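Side-chain contact in DUF3244 domain-containing protein (Bacteroides vulgatus ATCC 8482, PDB 3D33), which is of unknown function but adopts an immunoglobulin-like beta-sandwich fold and belongs to the DUF3244 family of the E-set clan: residues D68-E71 with V72-A75. Residues are numbered along the deposited sequence; the frame is centred on the assembly and turned at random.
Sequences DIPE and VQSA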
ATOM      1  N   ASP A  68       2.480  -1.007  10.839  1.00 19.71           N
ATOM      2  CA  ASP A  68       1.416  -0.269  11.524  1.00 21.17           C
ATOM      3  C   ASP A  68       1.840   1.182  11.615  1.00 22.79           C
ATOM      4  O   ASP A  68       2.817   1.496  12.273  1.00 22.93           O
ATOM      5  CB  ASP A  68       1.190  -0.842  12.928  1.00 23.60           C
ATOM      6  CG  ASP A  68       0.588  -2.235  12.901  1.00 29.32           C
ATOM      7  OD1 ASP A  68      -0.062  -2.593  11.910  1.00 27.01           O
ATOM      8  OD2 ASP A  68       0.742  -2.970  13.888  1.00 35.01           O
ATOM      9  N   ILE A  69       1.121   2.055  10.922  1.00 20.72           N
ATOM     10  CA  ILE A  69       1.530   3.435  10.766  1.00 21.00           C
ATOM     11  C   ILE A  69       0.598   4.359  11.552  1.00 21.68           C
ATOM     12  O   ILE A  69      -0.603   4.442  11.245  1.00 21.56           O
ATOM     13  CB  ILE A  69       1.549   3.836   9.259  1.00 21.10           C
ATOM     14  CG1 ILE A  69       2.558   2.948   8.484  1.00 24.21           C
ATOM     15  CG2 ILE A  69       1.880   5.326   9.128  1.00 22.45           C
ATOM     16  CD1 ILE A  69       2.174   2.651   7.114  1.00 30.61           C
ATOM     17  N   PRO A  70       1.129   5.070  12.557  1.00 21.78           N
ATOM     18  CA  PRO A  70       0.220   5.957  13.288  1.00 21.75           C
ATOM     19  C   PRO A  70      -0.313   7.084  12.403  1.00 20.73           C
ATOM     20  O   PRO A  70       0.336   7.474  11.435  1.00 22.79           O
ATOM     21  CB  PRO A  70       1.077   6.531  14.417  1.00 23.58           C
ATOM     22  CG  PRO A  70       2.422   5.933  14.261  1.00 24.58           C
ATOM     23  CD  PRO A  70       2.518   5.148  13.043  1.00 22.68           C
ATOM     24  N   GLU A  71      -1.509   7.562  12.734  1.00 23.60           N
ATOM     25  CA  GLU A  71      -2.191   8.590  11.960  1.00 23.19           C
ATOM     26  C   GLU A  71      -1.257   9.729  11.612  1.00 24.71           C
ATOM     27  O   GLU A  71      -1.219  10.173  10.473  1.00 24.84           O
ATOM     28  CB  GLU A  71      -3.407   9.124  12.721  1.00 24.33           C
ATOM     29  CG  GLU A  71      -3.962  10.415  12.125  1.00 21.04           C
ATOM     30  CD  GLU A  71      -5.184  10.914  12.856  1.00 26.07           C
ATOM     31  OE1 GLU A  71      -5.728  10.156  13.683  1.00 30.93           O
ATOM     32  OE2 GLU A  71      -5.593  12.062  12.605  1.00 30.58           O
ATOM     33  N   VAL A  72      -0.484  10.192  12.594  1.00 27.25           N
ATOM     34  CA  VAL A  72       0.381  11.351  12.379  1.00 28.66           C
ATOM     35  C   VAL A  72       1.420  11.117  11.286  1.00 28.41           C
ATOM     36  O   VAL A  72       1.847  12.065  10.633  1.00 28.58           O
ATOM     37  CB  VAL A  72       1.066  11.838  13.689  1.00 28.98           C
ATOM     38  CG1 VAL A  72       0.020  12.359  14.648  1.00 34.80           C
ATOM     39  CG2 VAL A  72       1.910  10.731  14.330  1.00 31.67           C
ATOM     40  N   GLN A  73       1.812   9.858  11.077  1.00 24.12           N
ATOM     41  CA  GLN A  73       2.797   9.508  10.060  1.00 25.20           C
ATOM     42  C   GLN A  73       2.192   8.961   8.753  1.00 24.23           C
ATOM     43  O   GLN A  73       2.914   8.528   7.856  1.00 24.21           O
ATOM     44  CB  GLN A  73       3.745   8.460  10.631  1.00 26.71           C
ATOM     45  CG  GLN A  73       4.496   8.894  11.878  1.00 28.76           C
ATOM     46  CD  GLN A  73       5.259   7.740  12.535  1.00 30.16           C
ATOM     47  OE1 GLN A  73       5.645   6.769  11.871  1.00 39.06           O
ATOM     48  NE2 GLN A  73       5.478   7.849  13.845  1.00 48.66           N
ATOM     49  N   SER A  74       0.873   8.998   8.638  1.00 20.00           N
ATOM     50  CA  SER A  74       0.169   8.317   7.552  1.00 19.93           C
ATOM     51  C   SER A  74       0.038   9.081   6.230  1.00 21.33           C
ATOM     52  O   SER A  74      -0.534   8.542   5.294  1.00 22.68           O
ATOM     53  CB  SER A  74      -1.224   7.885   8.029  1.00 22.44           C
ATOM     54  OG  SER A  74      -2.070   8.999   8.193  1.00 23.89           O
ATOM     55  N   ALA A  75       0.554  10.322   6.147  1.00 18.18           N
ATOM     56  CA  ALA A  75       0.433  11.107   4.922  1.00 17.82           C
ATOM     57  C   ALA A  75       1.259  10.594   3.730  1.00 19.24           C
ATOM     58  O   ALA A  75       0.925  10.878   2.558  1.00 20.03           O
ATOM     59  CB  ALA A  75       0.789  12.573   5.212  1.00 16.80           C
TER
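The carboxamide of Gln73 lies with one face against the CG–CD edge of the Pro70 ring, the two planes inclined at roughly half a right angle. Gln73 NE2 sits 3.6 Å from Pro70 CG, while at the other end of the amide Gln73 OE1 is 3.7 Å from Pro70 CD; this is van der Waals contact of a flat polar group with ring methylenes. With CG turned anti to the carbonyl carbon and the chain extended beyond it, Gln73 carries its amide across the CG–CD side of the proline. Lower on the same side chain, Gln73 CB meets the CG2 methyl of Ile69 at 3.9 Å, and this methyl also packs 3.8 Å from Ser74 CA.

The backbone that carries these side chains makes a short 3-10 turn. Gln73 N donates to Pro70 O at 2.8 Å, somewhat bent at 140°, and Ser74 N donates to Glu71 O at 3.0 Å and 162°. The same Glu71 oxygen receives Ser74 OG at 2.7 Å, in the carbonyl plane on a lone pair, whereas the amide nitrogen approaches from above that plane. A chi1 of 71° places the hydroxyl between backbone N and carbonyl carbon, directed back at the turn.

The turn connects strand 63-69 of one sheet to strand 76-80 of the other, and Asp50 OD1 accepts a bond from Glu71 N. Ile69 and Ser74 both rest on Met51 of strand 50-57. One carbonyl thus holds both the backbone and the hydroxyl of the buried Ser74, satisfying a polar group beside apolar neighbours and probably restricting its rotation, while the proline–amide contact is one of van der Waals packing, with no hydrogen bond between the two side chains.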